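Local coordinates for protein glpG homolog (PDB 2NR9) that probably cleaves transmembrane segments of other proteins within the membrane, as a rhomboid serine protease with a serine-histidine dyad, at residues Glu81-Gly85 with His135-Leu139; Arg129-Asn133 with Ser184-Lys188. The protein carries 2 engineered substitutions. All blocks are in the same frame, centred on the assembly; numbering follows the deposited sequence.

Contact 1 of 2, residues Glu81-Gly85 with His135-Leu139; sequences ERTFG and HLFDL
Thr83 and Leu136 bring the two backbones nearest, their CA atoms 6.9 Å apart, where the last turn of helix 63-84 meets the irregular chain at 135-139. Four side chains make the contact, nearly all of it apolar. The Phe84 ring reaches the loop with its outer atoms. CE1 of Phe84 lies 3.4 Å from CZ of Phe137, and the two rings meet rim to rim, neither over the face of the other, with planes at 61° and centroids 5.7 Å apart. Beside this pair, methyl CD2 of Leu136 comes within 3.2 Å of Phe84 CE2. Thr83 packs against one face of the Phe84 ring: its CG2, anti to the backbone N (OG1 at chi1 -52°), sits 3.8 Å above the centre of that ring and also 3.6 Å from Leu136 CB. That torsion leaves OG1 beside the backbone N, where it hydrogen-bonds Met79 O one turn back and merely brushes Phe137 CE2. Tyr125 stacks edge-to-face on Phe84, and Arg129 packs against Phe84, Leu136 and Phe137, so the cluster extends onto helix 116-131. This is apolar packing of a helix-to-helix turn against a connecting loop, at the predicted cytoplasmic side of the rhomboid helical bundle.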
ATOM      1  N   GLU A  81      11.565  -2.686   2.674  1.00 49.82           N
ATOM      2  CA  GLU A  81      12.697  -2.284   1.855  1.00 51.04           C
ATOM      3  C   GLU A  81      14.033  -2.638   2.508  1.00 51.76           C
ATOM      4  O   GLU A  81      14.911  -3.215   1.868  1.00 51.75           O
ATOM      5  CB  GLU A  81      12.646  -0.796   1.535  1.00 51.05           C
ATOM      6  CG  GLU A  81      13.796  -0.342   0.662  1.00 51.78           C
ATOM      7  CD  GLU A  81      13.497   0.948  -0.049  1.00 50.98           C
ATOM      8  OE1 GLU A  81      12.640   1.706   0.440  1.00 50.93           O
ATOM      9  OE2 GLU A  81      14.117   1.204  -1.102  1.00 51.59           O
ATOM     10  N   ARG A  82      14.177  -2.303   3.784  1.00 52.27           N
ATOM     11  CA  ARG A  82      15.422  -2.565   4.503  1.00 53.54           C
ATOM     12  C   ARG A  82      15.652  -4.045   4.775  1.00 52.95           C
ATOM     13  O   ARG A  82      16.783  -4.473   4.979  1.00 54.22           O
ATOM     14  CB  ARG A  82      15.471  -1.775   5.812  1.00 54.59           C
ATOM     15  CG  ARG A  82      15.752  -0.295   5.634  1.00 56.38           C
ATOM     16  CD  ARG A  82      15.851   0.431   6.979  1.00 58.52           C
ATOM     17  NE  ARG A  82      14.546   0.614   7.617  1.00 59.63           N
ATOM     18  CZ  ARG A  82      14.049  -0.179   8.561  1.00 60.47           C
ATOM     19  NH1 ARG A  82      14.755  -1.212   9.006  1.00 61.35           N
ATOM     20  NH2 ARG A  82      12.853   0.073   9.078  1.00 60.18           N
ATOM     21  N   THR A  83      14.588  -4.834   4.732  1.00 51.98           N
ATOM     22  CA  THR A  83      14.702  -6.250   5.039  1.00 50.67           C
ATOM     23  C   THR A  83      14.768  -7.165   3.805  1.00 51.55           C
ATOM     24  O   THR A  83      15.566  -8.110   3.774  1.00 51.73           O
ATOM     25  CB  THR A  83      13.590  -6.703   5.997  1.00 49.69           C
ATOM     26  OG1 THR A  83      13.571  -5.842   7.143  1.00 48.33           O
ATOM     27  CG2 THR A  83      13.821  -8.132   6.445  1.00 48.79           C
ATOM     28  N   PHE A  84      13.979  -6.861   2.775  1.00 50.69           N
ATOM     29  CA  PHE A  84      13.938  -7.711   1.573  1.00 50.28           C
ATOM     30  C   PHE A  84      14.443  -7.043   0.281  1.00 50.60           C
ATOM     31  O   PHE A  84      14.506  -7.685  -0.768  1.00 50.55           O
ATOM     32  CB  PHE A  84      12.524  -8.249   1.343  1.00 50.50           C
ATOM     33  CG  PHE A  84      11.900  -8.848   2.562  1.00 49.47           C
ATOM     34  CD1 PHE A  84      11.011  -8.119   3.326  1.00 48.79           C
ATOM     35  CD2 PHE A  84      12.213 -10.140   2.955  1.00 49.20           C
ATOM     36  CE1 PHE A  84      10.441  -8.661   4.453  1.00 48.62           C
ATOM     37  CE2 PHE A  84      11.651 -10.685   4.091  1.00 48.31           C
ATOM     38  CZ  PHE A  84      10.754  -9.948   4.833  1.00 48.17           C
ATOM     39  N   GLY A  85      14.738  -5.749   0.340  1.00 50.10           N
ATOM     40  CA  GLY A  85      15.251  -5.042  -0.832  1.00 49.03           C
ATOM     41  C   GLY A  85      14.295  -4.037  -1.455  1.00 47.80           C
ATOM     42  O   GLY A  85      13.075  -4.110  -1.272  1.00 48.00           O
ATOM     43  N   HIS A 135      11.925 -13.729  12.543  1.00 89.67           N
ATOM     44  CA  HIS A 135      13.318 -13.394  12.823  1.00 91.68           C
ATOM     45  C   HIS A 135      13.636 -12.034  12.231  1.00 92.73           C
ATOM     46  O   HIS A 135      13.972 -11.091  12.946  1.00 92.97           O
ATOM     47  CB  HIS A 135      14.268 -14.440  12.236  1.00 92.28           C
ATOM     48  CG  HIS A 135      14.265 -15.741  12.973  1.00 92.82           C
ATOM     49  ND1 HIS A 135      14.800 -15.879  14.235  1.00 92.93           N
ATOM     50  CD2 HIS A 135      13.837 -16.972  12.610  1.00 93.06           C
ATOM     51  CE1 HIS A 135      14.676 -17.133  14.630  1.00 93.02           C
ATOM     52  NE2 HIS A 135      14.096 -17.818  13.662  1.00 93.09           N
ATOM     53  N   LEU A 136      13.521 -11.945  10.912  1.00 93.88           N
ATOM     54  CA  LEU A 136      13.781 -10.713  10.185  1.00 94.99           C
ATOM     55  C   LEU A 136      13.018  -9.505  10.731  1.00 95.84           C
ATOM     56  O   LEU A 136      13.176  -8.388  10.240  1.00 95.80           O
ATOM     57  CB  LEU A 136      13.520 -10.921   8.690  1.00 95.10           C
ATOM     58  CG  LEU A 136      12.457 -11.971   8.347  1.00 95.02           C
ATOM     59  CD1 LEU A 136      11.108 -11.622   8.949  1.00 95.13           C
ATOM     60  CD2 LEU A 136      12.348 -12.168   6.844  1.00 95.20           C
ATOM     61  N   PHE A 137      12.205  -9.734  11.759  1.00 97.14           N
ATOM     62  CA  PHE A 137      11.471  -8.656  12.419  1.00 98.70           C
ATOM     63  C   PHE A 137      11.462  -8.868  13.929  1.00100.47           C
ATOM     64  O   PHE A 137      11.617  -9.992  14.407  1.00100.58           O
ATOM     65  CB  PHE A 137      10.037  -8.551  11.891  1.00 97.98           C
ATOM     66  CG  PHE A 137       9.949  -8.301  10.412  1.00 97.42           C
ATOM     67  CD1 PHE A 137       9.425  -9.264   9.565  1.00 97.18           C
ATOM     68  CD2 PHE A 137      10.412  -7.117   9.866  1.00 97.14           C
ATOM     69  CE1 PHE A 137       9.339  -9.037   8.205  1.00 96.94           C
ATOM     70  CE2 PHE A 137      10.339  -6.890   8.505  1.00 96.96           C
ATOM     71  CZ  PHE A 137       9.802  -7.853   7.675  1.00 96.95           C
ATOM     72  N   ASP A 138      11.268  -7.786  14.677  1.00102.65           N
ATOM     73  CA  ASP A 138      11.265  -7.854  16.134  1.00104.79           C
ATOM     74  C   ASP A 138      10.054  -7.148  16.741  1.00106.23           C
ATOM     75  O   ASP A 138      10.197  -6.323  17.643  1.00106.40           O
ATOM     76  CB  ASP A 138      12.556  -7.253  16.696  1.00104.96           C
ATOM     77  CG  ASP A 138      13.797  -7.994  16.230  1.00105.20           C
ATOM     78  OD1 ASP A 138      14.877  -7.369  16.173  1.00105.27           O
ATOM     79  OD2 ASP A 138      13.690  -9.193  15.900  1.00105.30           O
ATOM     80  N   LEU A 139       8.865  -7.475  16.242  1.00108.03           N
ATOM     81  CA  LEU A 139       7.625  -6.883  16.746  1.00109.73           C
ATOM     82  C   LEU A 139       7.449  -5.435  16.288  1.00110.99           C
ATOM     83  O   LEU A 139       8.422  -4.684  16.200  1.00111.17           O
ATOM     84  CB  LEU A 139       7.578  -6.955  18.276  1.00109.70           C
ATOM     85  CG  LEU A 139       7.630  -8.348  18.907  1.00109.78           C
ATOM     86  CD1 LEU A 139       7.678  -8.246  20.424  1.00109.82           C
ATOM     87  CD2 LEU A 139       6.443  -9.187  18.461  1.00109.82           C
TER

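Contact 2 of 2, residues Arg129-Asn133 with Ser184-Lys188; sequences RDKLN and SKLRK. With PA6 ((R)-2-(formyloxy)-3-(phosphonooxy)propyl pentanoate), chain D.
Ser184, on helix 166-191, is the centre of this contact: Leu132, Asn133 and Arg129 all converge on it from the end of helix 116-131. The polar part is a meeting of a hydroxyl and an amide. Ser184 OG, anti to its own backbone N (chi1 178°), stands 2.9 Å from Asn133 ND2 and 3.2 Å from Asn133 OD1. It lies well out of the amide plane, above the group and tilted from it.

Van der Waals packing comes from Leu132 and Arg187. Methyl CD1 of Leu132 presses on the serine side chain, 3.3 Å from Ser184 CB, tighter than carbons usually pack, and it lies against OG as well. One turn further along helix 166-191, Arg187 lays its aliphatic CG against the amide oxygen, 3.6 Å from Asn133 OD1.

The third element is the flat face of a guanidinium. That of Arg129 lies against the serine backbone, Ser184 N being 4.0 Å above its plane and over its centre, with NH1 also near Ser184 CA. Its chain bends at chi2 (-73°) to bring this group across, and NE makes a weak hydrogen bond to Tyr125 OH. Arg129 NH1 and Arg187 NE are 5.4 Å apart, and the two charged groups do not touch.

Away from Asn133, Leu186 touches a bound PA6 lipid: its CD2 is 3.4 Å from phosphate oxygen O12.

The backbones come nearest at Arg129 and Ser184, whose CA atoms are 6.4 Å apart. Here the helices that carry the nucleophile Ser116 and the active-site His169 of the rhomboid fold pack together, at the predicted cytoplasmic side and far from the dyad itself.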
ATOM      1  N   ARG A 129       4.918 -12.668   7.265  1.00 59.75           N
ATOM      2  CA  ARG A 129       6.357 -12.886   7.280  1.00 60.88           C
ATOM      3  C   ARG A 129       6.836 -12.992   8.717  1.00 60.95           C
ATOM      4  O   ARG A 129       7.550 -13.921   9.076  1.00 60.08           O
ATOM      5  CB  ARG A 129       7.081 -11.752   6.562  1.00 61.51           C
ATOM      6  CG  ARG A 129       7.300 -11.988   5.082  1.00 62.21           C
ATOM      7  CD  ARG A 129       8.380 -13.033   4.871  1.00 62.43           C
ATOM      8  NE  ARG A 129       9.016 -12.891   3.570  1.00 63.10           N
ATOM      9  CZ  ARG A 129      10.116 -13.534   3.200  1.00 62.52           C
ATOM     10  NH1 ARG A 129      10.713 -14.373   4.038  1.00 62.00           N
ATOM     11  NH2 ARG A 129      10.625 -13.331   1.994  1.00 62.56           N
ATOM     12  N   ASP A 130       6.427 -12.033   9.539  1.00 62.40           N
ATOM     13  CA  ASP A 130       6.776 -12.033  10.952  1.00 64.20           C
ATOM     14  C   ASP A 130       6.254 -13.312  11.612  1.00 65.60           C
ATOM     15  O   ASP A 130       6.984 -14.004  12.318  1.00 65.40           O
ATOM     16  CB  ASP A 130       6.167 -10.813  11.640  1.00 64.57           C
ATOM     17  CG  ASP A 130       6.529 -10.733  13.106  1.00 65.37           C
ATOM     18  OD1 ASP A 130       5.606 -10.600  13.935  1.00 65.66           O
ATOM     19  OD2 ASP A 130       7.728 -10.865  13.433  1.00 65.47           O
ATOM     20  N   LYS A 131       4.979 -13.605  11.371  1.00 66.95           N
ATOM     21  CA  LYS A 131       4.325 -14.800  11.902  1.00 68.41           C
ATOM     22  C   LYS A 131       5.050 -16.098  11.533  1.00 68.49           C
ATOM     23  O   LYS A 131       5.177 -17.001  12.361  1.00 68.52           O
ATOM     24  CB  LYS A 131       2.866 -14.848  11.424  1.00 69.51           C
ATOM     25  CG  LYS A 131       2.238 -16.238  11.394  1.00 71.20           C
ATOM     26  CD  LYS A 131       2.139 -16.863  12.777  1.00 72.53           C
ATOM     27  CE  LYS A 131       1.543 -18.267  12.691  1.00 73.12           C
ATOM     28  NZ  LYS A 131       1.543 -18.960  14.013  1.00 73.66           N
ATOM     29  N   LEU A 132       5.550 -16.175  10.304  1.00 68.38           N
ATOM     30  CA  LEU A 132       6.210 -17.390   9.828  1.00 69.86           C
ATOM     31  C   LEU A 132       7.687 -17.470  10.217  1.00 72.67           C
ATOM     32  O   LEU A 132       8.024 -17.892  11.318  1.00 72.91           O
ATOM     33  CB  LEU A 132       6.049 -17.535   8.311  1.00 68.34           C
ATOM     34  CG  LEU A 132       4.614 -17.660   7.786  1.00 67.33           C
ATOM     35  CD1 LEU A 132       4.602 -17.778   6.269  1.00 66.71           C
ATOM     36  CD2 LEU A 132       3.911 -18.852   8.426  1.00 67.18           C
ATOM     37  N   ASN A 133       8.558 -17.076   9.296  1.00 76.14           N
ATOM     38  CA  ASN A 133       9.997 -17.116   9.520  1.00 79.04           C
ATOM     39  C   ASN A 133      10.441 -16.136  10.605  1.00 80.92           C
ATOM     40  O   ASN A 133      11.556 -15.616  10.560  1.00 81.09           O
ATOM     41  CB  ASN A 133      10.737 -16.810   8.213  1.00 79.69           C
ATOM     42  CG  ASN A 133      10.280 -17.691   7.059  1.00 79.83           C
ATOM     43  OD1 ASN A 133      10.550 -17.396   5.895  1.00 80.08           O
ATOM     44  ND2 ASN A 133       9.569 -18.767   7.379  1.00 80.17           N
ATOM     45  N   SER A 184       7.933 -16.680   2.043  1.00 59.84           N
ATOM     46  CA  SER A 184       8.317 -17.455   3.206  1.00 61.36           C
ATOM     47  C   SER A 184       8.661 -18.873   2.753  1.00 62.42           C
ATOM     48  O   SER A 184       9.693 -19.423   3.137  1.00 62.63           O
ATOM     49  CB  SER A 184       7.182 -17.479   4.230  1.00 61.20           C
ATOM     50  OG  SER A 184       7.522 -18.280   5.349  1.00 62.79           O
ATOM     51  N   LYS A 185       7.815 -19.434   1.890  1.00 63.03           N
ATOM     52  CA  LYS A 185       8.040 -20.777   1.360  1.00 64.48           C
ATOM     53  C   LYS A 185       9.327 -20.870   0.553  1.00 64.85           C
ATOM     54  O   LYS A 185      10.132 -21.777   0.759  1.00 64.70           O
ATOM     55  CB  LYS A 185       6.867 -21.241   0.491  1.00 65.10           C
ATOM     56  CG  LYS A 185       7.175 -22.534  -0.253  1.00 66.23           C
ATOM     57  CD  LYS A 185       6.063 -22.970  -1.192  1.00 67.10           C
ATOM     58  CE  LYS A 185       6.513 -24.186  -2.012  1.00 67.46           C
ATOM     59  NZ  LYS A 185       5.412 -24.755  -2.859  1.00 67.84           N
ATOM     60  N   LEU A 186       9.487 -19.965  -0.410  1.00 65.47           N
ATOM     61  CA  LEU A 186      10.671 -19.956  -1.273  1.00 65.27           C
ATOM     62  C   LEU A 186      11.951 -19.836  -0.455  1.00 65.60           C
ATOM     63  O   LEU A 186      12.996 -20.357  -0.836  1.00 64.75           O
ATOM     64  CB  LEU A 186      10.582 -18.825  -2.301  1.00 65.01           C
ATOM     65  CG  LEU A 186       9.409 -18.928  -3.282  1.00 64.92           C
ATOM     66  CD1 LEU A 186       9.408 -17.753  -4.251  1.00 64.67           C
ATOM     67  CD2 LEU A 186       9.463 -20.253  -4.037  1.00 64.92           C
ATOM     68  N   ARG A 187      11.848 -19.128   0.664  1.00 65.86           N
ATOM     69  CA  ARG A 187      12.952 -18.943   1.600  1.00 65.91           C
ATOM     70  C   ARG A 187      13.345 -20.293   2.217  1.00 66.72           C
ATOM     71  O   ARG A 187      14.495 -20.720   2.127  1.00 66.18           O
ATOM     72  CB  ARG A 187      12.510 -17.970   2.701  1.00 65.41           C
ATOM     73  CG  ARG A 187      13.504 -17.748   3.817  1.00 65.71           C
ATOM     74  CD  ARG A 187      14.727 -17.012   3.336  1.00 65.28           C
ATOM     75  NE  ARG A 187      15.598 -16.641   4.445  1.00 65.48           N
ATOM     76  CZ  ARG A 187      16.793 -16.085   4.298  1.00 65.43           C
ATOM     77  NH1 ARG A 187      17.269 -15.848   3.084  1.00 65.47           N
ATOM     78  NH2 ARG A 187      17.519 -15.777   5.365  1.00 65.73           N
ATOM     79  N   LYS A 188      12.370 -20.954   2.835  1.00 67.91           N
ATOM     80  CA  LYS A 188      12.574 -22.264   3.452  1.00 69.10           C
ATOM     81  C   LYS A 188      13.138 -23.283   2.462  1.00 69.62           C
ATOM     82  O   LYS A 188      14.102 -23.991   2.766  1.00 69.38           O
ATOM     83  CB  LYS A 188      11.249 -22.782   4.019  1.00 70.13           C
ATOM     84  CG  LYS A 188      11.268 -24.250   4.416  1.00 70.92           C
ATOM     85  CD  LYS A 188       9.855 -24.770   4.657  1.00 71.98           C
ATOM     86  CE  LYS A 188       9.840 -26.285   4.836  1.00 72.55           C
ATOM     87  NZ  LYS A 188       8.449 -26.828   4.946  1.00 73.03           N
TER
HETATM   88  O32 PA6 D 203       0.609 -22.231  -7.554  1.00127.34           O
HETATM   89  C31 PA6 D 203       1.006 -21.458  -6.695  1.00127.41           C
HETATM   90  C32 PA6 D 203       0.478 -21.535  -5.282  1.00127.55           C
HETATM   91  C33 PA6 D 203       1.242 -22.605  -4.510  1.00127.72           C
HETATM   92  C34 PA6 D 203       2.072 -21.989  -3.389  1.00127.81           C
HETATM   93  C35 PA6 D 203       1.288 -20.928  -2.649  1.00127.86           C
HETATM   94  O31 PA6 D 203       1.997 -20.452  -7.046  1.00127.26           O
HETATM   95  C3  PA6 D 203       2.567 -20.429  -8.353  1.00127.07           C
HETATM   96  C2  PA6 D 203       3.469 -19.206  -8.495  1.00126.94           C
HETATM   97  O21 PA6 D 203       2.681 -18.016  -8.424  1.00126.92           O
HETATM   98  C21 PA6 D 203       1.735 -17.821  -7.335  1.00126.84           C
HETATM   99  O22 PA6 D 203       0.952 -16.885  -7.362  1.00126.71           O
HETATM  100  C1  PA6 D 203       4.515 -19.199  -7.383  1.00126.93           C
HETATM  101  O11 PA6 D 203       4.882 -20.537  -7.050  1.00126.96           O
HETATM  102  P   PA6 D 203       5.771 -20.843  -5.739  1.00126.95           P
HETATM  103  O13 PA6 D 203       4.755 -21.196  -4.679  1.00126.91           O
HETATM  104  O14 PA6 D 203       6.660 -21.991  -6.154  1.00126.94           O
HETATM  105  O12 PA6 D 203       6.505 -19.546  -5.493  1.00127.00           O

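In the fold
From the N terminus, the chain reaches 81-85 at the end of helix 63-84, runs through helices 86-108 and 116-131 to 129-133, and a few residues later contact 1 closes its loop at 135-139. Contact 2, opened at 129-133, closes only at 184-188, after helix 153-156 and most of helix 166-191. The two loops therefore cross, the segments alternating along the sequence. Their centres lie 11 Å apart and they touch directly: Phe84 CE2 is 3.4 Å from Arg129 CZ, and Phe137 packs on Asp130. Arg129 thus joins both contacts, tying helices 63-84, 116-131 and 166-191 and the 135-139 loop together at one end of the bundle.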